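Local coordinates for protein Abbfa_003403 (Acinetobacter baumannii, PDB 4ZXH) that probably builds a peptide product as a four-domain nonribosomal peptide synthetase, shuttling substrates on a carrier domain with a 4'-phosphopantetheine arm, at residues V233-E238 with G409-E414; E252-G257 with Q319-L324; F297-A302 with K332-R337; M358-L363 with L405-E410. One frame throughout, in Å; residues are numbered along the deposited sequence.

Contact 1. Residues V233-E238 with G409-E414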
# COMPACT_ATOMS: atom_id res chain seq x y z
N VAL A 233 8.43 -23.97 13.90
CA VAL A 233 8.51 -24.46 15.28
C VAL A 233 9.96 -24.46 15.79
O VAL A 233 10.87 -24.95 15.13
CB VAL A 233 7.91 -25.88 15.40
CG1 VAL A 233 7.96 -26.37 16.85
CG2 VAL A 233 6.46 -25.86 14.90
N PHE A 234 10.17 -23.87 16.96
CA PHE A 234 11.51 -23.84 17.55
C PHE A 234 11.44 -24.30 19.01
O PHE A 234 10.35 -24.44 19.56
CB PHE A 234 12.11 -22.45 17.47
CG PHE A 234 11.32 -21.39 18.20
CD1 PHE A 234 10.21 -20.81 17.62
CD2 PHE A 234 11.69 -20.99 19.48
CE1 PHE A 234 9.47 -19.85 18.30
CE2 PHE A 234 10.96 -20.03 20.17
CZ PHE A 234 9.85 -19.46 19.59
N ARG A 235 12.60 -24.55 19.63
CA ARG A 235 12.65 -24.86 21.06
C ARG A 235 13.73 -24.07 21.78
O ARG A 235 14.85 -23.91 21.27
CB ARG A 235 12.86 -26.35 21.30
CG ARG A 235 11.81 -27.22 20.66
CD ARG A 235 12.11 -28.67 20.83
NE ARG A 235 11.57 -29.41 19.70
CZ ARG A 235 11.44 -30.72 19.66
NH1 ARG A 235 11.78 -31.46 20.71
NH2 ARG A 235 10.93 -31.29 18.57
N VAL A 236 13.40 -23.59 22.97
CA VAL A 236 14.38 -22.92 23.81
C VAL A 236 15.19 -23.94 24.64
O VAL A 236 14.61 -24.82 25.28
CB VAL A 236 13.69 -21.92 24.74
CG1 VAL A 236 14.72 -21.22 25.60
CG2 VAL A 236 12.89 -20.92 23.93
N SER A 237 16.51 -23.81 24.63
CA SER A 237 17.38 -24.76 25.34
C SER A 237 16.98 -24.87 26.81
O SER A 237 16.46 -23.91 27.39
CB SER A 237 18.85 -24.35 25.23
OG SER A 237 19.18 -23.38 26.22
N GLU A 238 17.23 -26.03 27.39
CA GLU A 238 16.78 -26.29 28.75
C GLU A 238 17.46 -25.32 29.71
O GLU A 238 16.82 -24.83 30.65
CB GLU A 238 17.05 -27.74 29.15
CG GLU A 238 16.76 -28.04 30.61
CD GLU A 238 17.08 -29.47 31.00
OE1 GLU A 238 18.28 -29.81 31.10
OE2 GLU A 238 16.13 -30.27 31.21
N GLY A 409 3.75 -24.02 25.68
CA GLY A 409 4.05 -25.43 25.87
C GLY A 409 5.49 -25.70 26.28
O GLY A 409 6.37 -24.84 26.11
N GLU A 410 5.73 -26.91 26.79
CA GLU A 410 7.03 -27.31 27.30
C GLU A 410 7.23 -28.80 26.98
O GLU A 410 6.26 -29.55 26.96
CB GLU A 410 7.11 -27.04 28.81
CG GLU A 410 8.43 -27.39 29.48
CD GLU A 410 8.44 -28.79 30.08
OE1 GLU A 410 7.36 -29.41 30.17
OE2 GLU A 410 9.53 -29.28 30.47
N TYR A 411 8.46 -29.22 26.71
CA TYR A 411 8.73 -30.63 26.46
C TYR A 411 10.18 -30.99 26.76
O TYR A 411 11.12 -30.44 26.16
CB TYR A 411 8.39 -31.00 25.01
CG TYR A 411 8.57 -32.48 24.69
CD1 TYR A 411 7.75 -33.45 25.27
CD2 TYR A 411 9.53 -32.90 23.79
CE1 TYR A 411 7.92 -34.80 24.98
CE2 TYR A 411 9.71 -34.24 23.49
CZ TYR A 411 8.90 -35.20 24.08
OH TYR A 411 9.09 -36.54 23.77
N GLN A 412 10.35 -31.93 27.70
CA GLN A 412 11.66 -32.40 28.12
C GLN A 412 12.58 -31.26 28.58
O GLN A 412 13.81 -31.30 28.39
CB GLN A 412 12.30 -33.22 27.00
CG GLN A 412 11.67 -34.60 26.83
CD GLN A 412 12.41 -35.52 25.86
OE1 GLN A 412 13.23 -35.07 25.04
NE2 GLN A 412 12.13 -36.81 25.94
N GLY A 413 11.97 -30.26 29.22
CA GLY A 413 12.72 -29.16 29.81
C GLY A 413 12.69 -27.89 28.99
O GLY A 413 12.84 -26.80 29.54
N GLU A 414 12.46 -28.04 27.68
CA GLU A 414 12.57 -26.96 26.71
C GLU A 414 11.23 -26.30 26.41
O GLU A 414 10.24 -26.98 26.10
CB GLU A 414 13.17 -27.49 25.40
CG GLU A 414 14.57 -28.08 25.54
CD GLU A 414 15.15 -28.66 24.23
OE1 GLU A 414 14.39 -28.95 23.27
OE2 GLU A 414 16.39 -28.85 24.20
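No hydrogen bond joins V233-E238 to G409-E414, so the contact rests on side-chain packing, perhaps aided by a distant attraction between opposite charges. The guanidinium of R235 and the carboxylate of E414 lie near each other, crossing obliquely at a distance too long for a salt bridge, with R235 NH1 4.4 Å from E414 OE1. Their planes are nearly perpendicular, and OE1 sits close to the guanidinium plane at its edge. The aliphatic part of R235, extended from CG to NE, takes the closer touch, its CD lying 3.4 Å from E414 OE1. R235 also runs alongside Y411, with NH1 4.1 Å from CD2 at the edge of the ring. The apolar part of E414 packs on the backbone: its CB and CG lie against V236 O, and CG is 3.8 Å from E238 N. E238, stretched out from a CG anti to its backbone N, brings OE2 to 3.8 Å from G413 CA. Internal bonds shape the turn. Y411 to E414 form a type I' turn closed by Y411 N to E414 O (2.9 Å) and its reciprocal bond, and G413 N donates to E410 OE2 from above the carboxylate plane. The hairpin 403-411/414-422 thus meets the end of strand 229-235, which pairs antiparallel with 414-422, and the start of helix 238-249, whose N-cap is S237. Helix 428-447 packs on F234 and V236.

Contact 2. Residues E252-G257 with Q319-L324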
# COMPACT_ATOMS: atom_id res chain seq x y z
N GLU A 252 9.22 -9.06 39.71
CA GLU A 252 7.82 -9.21 40.11
C GLU A 252 7.08 -10.04 39.06
O GLU A 252 6.09 -10.72 39.36
CB GLU A 252 7.15 -7.84 40.27
N ILE A 253 7.62 -10.01 37.85
CA ILE A 253 6.93 -10.44 36.63
C ILE A 253 6.57 -11.91 36.50
O ILE A 253 7.09 -12.78 37.20
CB ILE A 253 7.79 -10.11 35.44
CG1 ILE A 253 9.00 -11.03 35.45
CG2 ILE A 253 8.25 -8.68 35.50
CD1 ILE A 253 9.68 -11.13 34.15
N THR A 254 5.68 -12.18 35.55
CA THR A 254 5.32 -13.53 35.14
C THR A 254 6.21 -13.96 33.99
O THR A 254 6.86 -13.14 33.34
CB THR A 254 3.84 -13.61 34.71
OG1 THR A 254 3.60 -12.69 33.63
CG2 THR A 254 2.94 -13.27 35.88
N LEU A 255 6.23 -15.26 33.72
CA LEU A 255 7.00 -15.77 32.59
C LEU A 255 6.48 -15.20 31.27
O LEU A 255 7.26 -14.88 30.36
CB LEU A 255 6.96 -17.30 32.57
CG LEU A 255 7.70 -17.99 31.43
CD1 LEU A 255 9.17 -17.55 31.39
CD2 LEU A 255 7.58 -19.49 31.59
N PHE A 256 5.16 -15.05 31.17
CA PHE A 256 4.54 -14.46 30.00
C PHE A 256 5.07 -13.07 29.79
O PHE A 256 5.41 -12.68 28.67
CB PHE A 256 3.02 -14.41 30.12
CG PHE A 256 2.37 -13.53 29.09
CD1 PHE A 256 2.38 -13.88 27.75
CD2 PHE A 256 1.76 -12.34 29.45
CE1 PHE A 256 1.81 -13.08 26.79
CE2 PHE A 256 1.18 -11.54 28.49
CZ PHE A 256 1.20 -11.91 27.16
N GLY A 257 5.14 -12.31 30.89
CA GLY A 257 5.63 -10.95 30.84
C GLY A 257 7.07 -10.90 30.39
O GLY A 257 7.47 -10.00 29.66
N GLN A 319 8.68 -2.48 33.46
CA GLN A 319 7.87 -1.48 32.76
C GLN A 319 6.75 -2.16 31.96
O GLN A 319 5.61 -1.68 31.92
CB GLN A 319 8.78 -0.62 31.86
CG GLN A 319 8.12 0.45 31.01
CD GLN A 319 9.14 1.44 30.42
OE1 GLN A 319 10.25 1.62 30.97
NE2 GLN A 319 8.79 2.07 29.28
N VAL A 320 7.06 -3.30 31.34
CA VAL A 320 6.09 -4.00 30.52
C VAL A 320 5.06 -4.69 31.41
O VAL A 320 3.86 -4.61 31.17
CB VAL A 320 6.77 -5.03 29.59
CG1 VAL A 320 5.75 -5.99 29.00
CG2 VAL A 320 7.55 -4.33 28.48
N GLN A 321 5.55 -5.36 32.45
CA GLN A 321 4.66 -6.04 33.37
C GLN A 321 3.63 -5.07 33.93
O GLN A 321 2.46 -5.42 34.08
CB GLN A 321 5.45 -6.71 34.50
CG GLN A 321 4.60 -7.56 35.41
CD GLN A 321 3.94 -8.72 34.68
OE1 GLN A 321 4.62 -9.63 34.19
NE2 GLN A 321 2.62 -8.67 34.58
N GLU A 322 4.06 -3.84 34.20
CA GLU A 322 3.17 -2.82 34.75
C GLU A 322 2.16 -2.31 33.70
O GLU A 322 0.99 -2.11 34.02
CB GLU A 322 3.97 -1.65 35.34
CG GLU A 322 3.12 -0.51 35.93
CD GLU A 322 2.27 -0.91 37.15
OE1 GLU A 322 2.35 -2.08 37.62
OE2 GLU A 322 1.51 -0.05 37.64
N GLN A 323 2.59 -2.11 32.46
CA GLN A 323 1.63 -1.64 31.47
C GLN A 323 0.70 -2.78 31.10
O GLN A 323 -0.45 -2.57 30.73
CB GLN A 323 2.33 -1.07 30.23
CG GLN A 323 1.37 -0.38 29.30
CD GLN A 323 2.08 0.39 28.22
OE1 GLN A 323 3.14 0.98 28.46
NE2 GLN A 323 1.50 0.39 27.01
N LEU A 324 1.19 -4.01 31.22
CA LEU A 324 0.36 -5.17 31.03
C LEU A 324 -0.71 -5.25 32.14
O LEU A 324 -1.90 -5.44 31.87
CB LEU A 324 1.21 -6.43 30.99
CG LEU A 324 0.52 -7.72 30.55
CD1 LEU A 324 0.14 -7.64 29.09
CD2 LEU A 324 1.41 -8.92 30.81
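The N-terminus of helix 255-271 in the condensation domain is capped by T254, and helix 313-329 reaches across to grip that cap through a single glutamine. Q321 leaves its helix with CG anti to the backbone N and bends at chi2 (61°), which turns the amide toward the loop. Its OE1 accepts two bonds. T254 N donates to Q321 OE1 almost straight, at 3.1 Å with an N-H...O angle of 170°, although this donor lies above the carbonyl plane. The hydroxyl OG1 of T254 donates to the same Q321 OE1 over 3.3 Å, in the carbonyl plane and along a lone pair. T254 OG1 in turn accepts from G257 N at 3.2 Å, the capping bond proper. The bare CA of G257 comes within 3.7 Å of Q321 OE1. I253 CG2 packs on the aliphatic part of Q321, 3.6 Å from its CB, the two side chains crossing obliquely. Farther along the helices, L324 CD2 meets the edge of the F256 ring, 3.5 Å from CE2, with V320 CG1 near the G257 carbonyl. With its hydroxyl hydrogen given to Q321 OE1, T254 OG1 can still accept from G257 N. The two bonds to Q321 OE1, together with this capping bond, fix the rotation of the T254 hydroxyl, hold the Q321 carbonyl and tie the helix start to its neighbour.

Contact 3. Residues F297-A302 with K332-R337. With PNS (4'-phosphopantetheine), chain B.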
# COMPACT_ATOMS: atom_id res chain seq x y z
N PHE A 297 -14.85 -16.18 23.24
CA PHE A 297 -14.77 -15.24 24.35
C PHE A 297 -13.44 -14.50 24.35
O PHE A 297 -13.22 -13.58 25.14
CB PHE A 297 -14.95 -15.96 25.69
CG PHE A 297 -16.31 -16.56 25.88
CD1 PHE A 297 -17.38 -15.78 26.28
CD2 PHE A 297 -16.52 -17.92 25.68
CE1 PHE A 297 -18.65 -16.33 26.47
CE2 PHE A 297 -17.78 -18.48 25.86
CZ PHE A 297 -18.84 -17.69 26.25
N VAL A 298 -12.55 -14.91 23.46
CA VAL A 298 -11.21 -14.35 23.36
C VAL A 298 -11.23 -12.92 22.81
O VAL A 298 -11.82 -12.67 21.77
CB VAL A 298 -10.35 -15.23 22.44
CG1 VAL A 298 -9.18 -14.47 21.88
CG2 VAL A 298 -9.91 -16.45 23.19
N ASN A 299 -10.59 -11.99 23.51
CA ASN A 299 -10.50 -10.60 23.06
C ASN A 299 -9.05 -10.12 22.85
O ASN A 299 -8.18 -10.32 23.69
CB ASN A 299 -11.20 -9.67 24.05
CG ASN A 299 -11.39 -8.25 23.50
OD1 ASN A 299 -11.67 -8.05 22.31
ND2 ASN A 299 -11.23 -7.26 24.38
N THR A 300 -8.80 -9.49 21.71
CA THR A 300 -7.48 -8.96 21.44
C THR A 300 -7.29 -7.67 22.25
O THR A 300 -8.21 -6.86 22.36
CB THR A 300 -7.29 -8.68 19.93
OG1 THR A 300 -7.47 -9.89 19.18
CG2 THR A 300 -5.91 -8.12 19.63
N ILE A 301 -6.11 -7.48 22.85
CA ILE A 301 -5.73 -6.15 23.30
C ILE A 301 -4.41 -5.73 22.67
O ILE A 301 -3.52 -6.56 22.46
CB ILE A 301 -5.60 -6.04 24.84
CG1 ILE A 301 -4.58 -7.03 25.38
CG2 ILE A 301 -6.95 -6.20 25.51
CD1 ILE A 301 -4.45 -6.99 26.90
N ALA A 302 -4.28 -4.43 22.37
CA ALA A 302 -3.05 -3.88 21.80
C ALA A 302 -2.20 -3.14 22.86
O ALA A 302 -2.63 -2.14 23.43
CB ALA A 302 -3.37 -2.95 20.64
N LYS A 332 -12.21 -5.56 29.28
CA LYS A 332 -13.61 -5.82 28.95
C LYS A 332 -14.00 -5.21 27.59
O LYS A 332 -14.86 -5.74 26.89
CB LYS A 332 -14.54 -5.31 30.07
CG LYS A 332 -14.41 -3.83 30.49
CD LYS A 332 -15.13 -3.61 31.84
CE LYS A 332 -15.18 -2.15 32.30
NZ LYS A 332 -16.11 -1.30 31.51
N ILE A 333 -13.35 -4.10 27.22
CA ILE A 333 -13.60 -3.44 25.95
C ILE A 333 -13.12 -4.28 24.77
O ILE A 333 -11.94 -4.65 24.70
CB ILE A 333 -12.90 -2.06 25.89
CG1 ILE A 333 -13.41 -1.15 27.00
CG2 ILE A 333 -13.15 -1.40 24.56
CD1 ILE A 333 -14.93 -1.11 27.08
N ALA A 334 -14.03 -4.57 23.84
CA ALA A 334 -13.71 -5.41 22.68
C ALA A 334 -12.80 -4.67 21.73
O ALA A 334 -12.90 -3.45 21.60
CB ALA A 334 -14.96 -5.84 21.97
N PHE A 335 -11.90 -5.41 21.09
CA PHE A 335 -10.93 -4.81 20.19
C PHE A 335 -11.64 -4.00 19.11
O PHE A 335 -11.18 -2.92 18.75
CB PHE A 335 -10.05 -5.87 19.55
CG PHE A 335 -8.95 -5.31 18.70
CD1 PHE A 335 -7.96 -4.53 19.27
CD2 PHE A 335 -8.91 -5.57 17.35
CE1 PHE A 335 -6.96 -4.01 18.51
CE2 PHE A 335 -7.90 -5.06 16.57
CZ PHE A 335 -6.92 -4.27 17.15
N SER A 336 -12.76 -4.50 18.61
CA SER A 336 -13.49 -3.81 17.55
C SER A 336 -14.00 -2.48 18.06
O SER A 336 -14.04 -1.50 17.32
CB SER A 336 -14.66 -4.67 17.05
OG SER A 336 -15.65 -4.84 18.05
N ARG A 337 -14.39 -2.43 19.32
CA ARG A 337 -14.85 -1.17 19.88
C ARG A 337 -13.67 -0.21 20.06
O ARG A 337 -13.85 1.00 19.96
CB ARG A 337 -15.57 -1.40 21.21
CG ARG A 337 -16.18 -0.14 21.81
CD ARG A 337 -17.25 0.43 20.91
NE ARG A 337 -17.96 1.56 21.50
CZ ARG A 337 -17.61 2.84 21.33
NH1 ARG A 337 -16.56 3.16 20.58
NH2 ARG A 337 -18.33 3.79 21.91
O23 PNS B . -12.00 -1.78 10.34
P24 PNS B . -13.20 -2.08 11.20
O25 PNS B . -13.86 -0.94 11.94
O27 PNS B . -12.68 -3.15 12.29
C28 PNS B . -12.05 -4.36 11.88
C29 PNS B . -11.73 -5.18 13.11
C30 PNS B . -13.06 -5.40 13.82
C31 PNS B . -10.75 -4.41 13.99
C32 PNS B . -11.07 -6.50 12.67
O33 PNS B . -10.07 -6.18 11.69
C34 PNS B . -10.47 -7.23 13.87
O35 PNS B . -11.17 -7.62 14.81
N36 PNS B . -9.17 -7.45 13.88
C37 PNS B . -8.50 -8.13 14.98
C38 PNS B . -7.83 -9.38 14.41
C39 PNS B . -7.84 -10.47 15.44
O40 PNS B . -8.79 -10.61 16.19
N41 PNS B . -6.74 -11.21 15.44
C42 PNS B . -6.42 -12.33 16.29
C43 PNS B . -4.94 -12.51 16.03
S44 PNS B . -4.06 -11.68 17.36
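At the start of K332-R337 the carbonyl of I333 is taken up by the amide of N299: ND2 donates to I333 O at 2.7 Å, with the acceptor close to the plane of the N299 amide and the donor above the carbonyl plane. A334 occupies the N-cap position of helix 335-342, its CA 3.4 Å from N299 OD1. N299 OD1 also accepts F335 N at 2.9 Å, in the carbonyl plane and on a lone pair, so both ends of one amide are held to successive peptide groups and the asparagine is fixed flat; its CG stands anti to the backbone N (chi1 -169°). ND2 has a second acceptor in Q331 O. The F335 side chain then runs alongside T300. T300 CG2 lies over one face of the F335 ring, 4.2 Å from its centroid and 14° off the normal, a CH-pi contact, while A302 CB approaches obliquely at 4.3 Å from F335 CE1. Toward the cofactor, F335 CD2 is 3.5 Å from C37 of the phosphopantetheine, and T300 OG1 gives a weak hydrogen bond to its O40 at 3.3 Å. Next in the helix, S336 CB touches the gem-dimethyl carbon C30 at 3.7 Å, and R337 pairs with D194. F297 N, at the other end of its segment, bonds to D151, the aspartate of the HHxxxD motif of condensation domains. The arrangement is that of a wall of the pantetheine tunnel, through which a carrier domain presents its thiol to the condensation active site.

Contact 4. Residues M358-L363 with L405-E410. With PNS (4'-phosphopantetheine), chain B.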
# COMPACT_ATOMS: atom_id res chain seq x y z
N MET A 358 1.37 -11.81 20.09
CA MET A 358 1.93 -12.85 20.90
C MET A 358 0.85 -13.55 21.73
O MET A 358 0.16 -12.90 22.52
CB MET A 358 3.00 -12.31 21.82
CG MET A 358 3.35 -13.34 22.87
SD MET A 358 4.73 -12.90 23.88
CE MET A 358 4.60 -14.20 25.08
N PHE A 359 0.72 -14.86 21.54
CA PHE A 359 -0.27 -15.67 22.26
C PHE A 359 0.49 -16.50 23.24
O PHE A 359 1.51 -17.09 22.89
CB PHE A 359 -1.10 -16.62 21.36
CG PHE A 359 -1.69 -16.00 20.12
CD1 PHE A 359 -1.83 -14.63 20.00
CD2 PHE A 359 -2.11 -16.81 19.08
CE1 PHE A 359 -2.37 -14.07 18.84
CE2 PHE A 359 -2.67 -16.26 17.92
CZ PHE A 359 -2.80 -14.88 17.81
N TRP A 360 -0.02 -16.60 24.45
CA TRP A 360 0.57 -17.53 25.40
C TRP A 360 -0.53 -18.41 25.95
O TRP A 360 -1.24 -18.01 26.87
CB TRP A 360 1.27 -16.79 26.53
CG TRP A 360 1.87 -17.69 27.55
CD1 TRP A 360 1.20 -18.39 28.52
CD2 TRP A 360 3.25 -17.99 27.72
NE1 TRP A 360 2.09 -19.11 29.27
CE2 TRP A 360 3.35 -18.88 28.80
CE3 TRP A 360 4.41 -17.60 27.07
CZ2 TRP A 360 4.57 -19.39 29.24
CZ3 TRP A 360 5.62 -18.09 27.50
CH2 TRP A 360 5.69 -18.98 28.57
N GLU A 361 -0.69 -19.60 25.38
CA GLU A 361 -1.83 -20.39 25.79
C GLU A 361 -1.44 -21.69 26.47
O GLU A 361 -0.68 -22.49 25.92
CB GLU A 361 -2.72 -20.69 24.60
CG GLU A 361 -4.10 -21.14 25.02
CD GLU A 361 -5.16 -20.80 24.00
OE1 GLU A 361 -4.80 -20.36 22.88
OE2 GLU A 361 -6.35 -20.97 24.34
N ARG A 362 -1.97 -21.87 27.68
CA ARG A 362 -1.89 -23.15 28.38
C ARG A 362 -3.26 -23.45 29.00
O ARG A 362 -3.73 -22.71 29.86
CB ARG A 362 -0.78 -23.14 29.45
N LEU A 363 -3.91 -24.52 28.53
CA LEU A 363 -5.16 -24.97 29.14
C LEU A 363 -4.91 -25.63 30.49
O LEU A 363 -3.86 -26.23 30.70
CB LEU A 363 -5.89 -25.95 28.23
CG LEU A 363 -6.24 -25.42 26.85
CD1 LEU A 363 -7.03 -26.46 26.05
CD2 LEU A 363 -6.98 -24.09 26.97
N LEU A 405 4.03 -14.64 17.54
CA LEU A 405 4.77 -15.55 18.40
C LEU A 405 3.81 -16.36 19.29
O LEU A 405 3.04 -15.79 20.06
CB LEU A 405 5.75 -14.76 19.27
CG LEU A 405 6.63 -15.56 20.22
CD1 LEU A 405 7.52 -16.44 19.38
CD2 LEU A 405 7.44 -14.61 21.07
N GLU A 406 3.85 -17.69 19.17
CA GLU A 406 3.00 -18.54 20.00
C GLU A 406 3.83 -19.38 20.97
O GLU A 406 4.68 -20.16 20.55
CB GLU A 406 2.14 -19.45 19.12
CG GLU A 406 1.33 -18.70 18.09
CD GLU A 406 0.34 -19.59 17.35
OE1 GLU A 406 0.45 -20.84 17.47
OE2 GLU A 406 -0.54 -19.03 16.65
N MET A 407 3.58 -19.21 22.26
CA MET A 407 4.33 -19.93 23.29
C MET A 407 3.40 -20.61 24.28
O MET A 407 2.18 -20.56 24.13
CB MET A 407 5.24 -18.97 24.06
CG MET A 407 6.18 -18.14 23.22
SD MET A 407 7.83 -18.85 23.09
CE MET A 407 8.27 -19.04 24.81
N GLY A 408 3.98 -21.24 25.29
CA GLY A 408 3.20 -21.78 26.40
C GLY A 408 3.47 -23.23 26.71
O GLY A 408 3.40 -23.65 27.87
N GLY A 409 3.75 -24.02 25.68
CA GLY A 409 4.05 -25.43 25.87
C GLY A 409 5.49 -25.70 26.28
O GLY A 409 6.37 -24.84 26.11
N GLU A 410 5.73 -26.91 26.79
CA GLU A 410 7.03 -27.31 27.30
C GLU A 410 7.23 -28.80 26.98
O GLU A 410 6.26 -29.55 26.96
CB GLU A 410 7.11 -27.04 28.81
CG GLU A 410 8.43 -27.39 29.48
CD GLU A 410 8.44 -28.79 30.08
OE1 GLU A 410 7.36 -29.41 30.17
OE2 GLU A 410 9.53 -29.28 30.47
O23 PNS B . -12.00 -1.78 10.34
P24 PNS B . -13.20 -2.08 11.20
O25 PNS B . -13.86 -0.94 11.94
O27 PNS B . -12.68 -3.15 12.29
C28 PNS B . -12.05 -4.36 11.88
C29 PNS B . -11.73 -5.18 13.11
C30 PNS B . -13.06 -5.40 13.82
C31 PNS B . -10.75 -4.41 13.99
C32 PNS B . -11.07 -6.50 12.67
O33 PNS B . -10.07 -6.18 11.69
C34 PNS B . -10.47 -7.23 13.87
O35 PNS B . -11.17 -7.62 14.81
N36 PNS B . -9.17 -7.45 13.88
C37 PNS B . -8.50 -8.13 14.98
C38 PNS B . -7.83 -9.38 14.41
C39 PNS B . -7.84 -10.47 15.44
O40 PNS B . -8.79 -10.61 16.19
N41 PNS B . -6.74 -11.21 15.44
C42 PNS B . -6.42 -12.33 16.29
C43 PNS B . -4.94 -12.51 16.03
S44 PNS B . -4.06 -11.68 17.36
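L405 O takes one hydrogen bond, from F359 N at 2.9 Å and nearly along the C=O axis, and a weaker CA-H...O contact from M358 CA at 3.3 Å. The bonds alternate from strand to strand, as in a parallel pair. F359 O next accepts M407 N at 3.0 Å with an N-H...O angle of 171°, and E361 N closes the series on M407 O at 3.3 Å, from above the carbonyl plane. M358, F359 and W360 are thereby paired with L405, E406 and M407. On the face that carries W360, the indole, its CG anti to the backbone N (chi1 179°), swings back over the second strand. M407 CB touches CE3 of W360 at 3.4 Å, and G408 CA sits over the six-membered ring, 3.9 Å from its centroid and 17° off the normal, a CH-pi contact. M407, bent at chi2 and chi3, curls its CE toward CZ3. On the other face F359 and E406 lie side by side, E406 OE2 being 3.6 Å from F359 CD2 while it forms a salt bridge with K420. The far edge of the F359 ring meets the thiol of the cofactor, CE1 to S44 of the phosphopantetheine being 3.3 Å. Strand 356-360 lies parallel to 403-411, which on its other side pairs with 414-422; M358 also bonds to the backbone of A279, and helix 255-271 covers M358, W360 and L405.

All four contacts belong to the condensation domain. Contacts 1 and 4 share strand 403-411 and meet where F234 CZ lies 3.8 Å from L405 CD1, their centres 12 Å apart. Contact 2 abuts contact 4 through helix 255-271, F256 CE1 lying 3.5 Å from M358 CE and L255 CD2 3.6 Å from W360 CH2. Contacts 3 and 4 do not touch, their nearest atoms being about 6 Å apart, yet both line the phosphopantetheine: contact 3 along the middle of the arm, contact 4 at the thiol. Contact 1 lies farthest from the tunnel wall, its centre about 30 Å from that of contact 3.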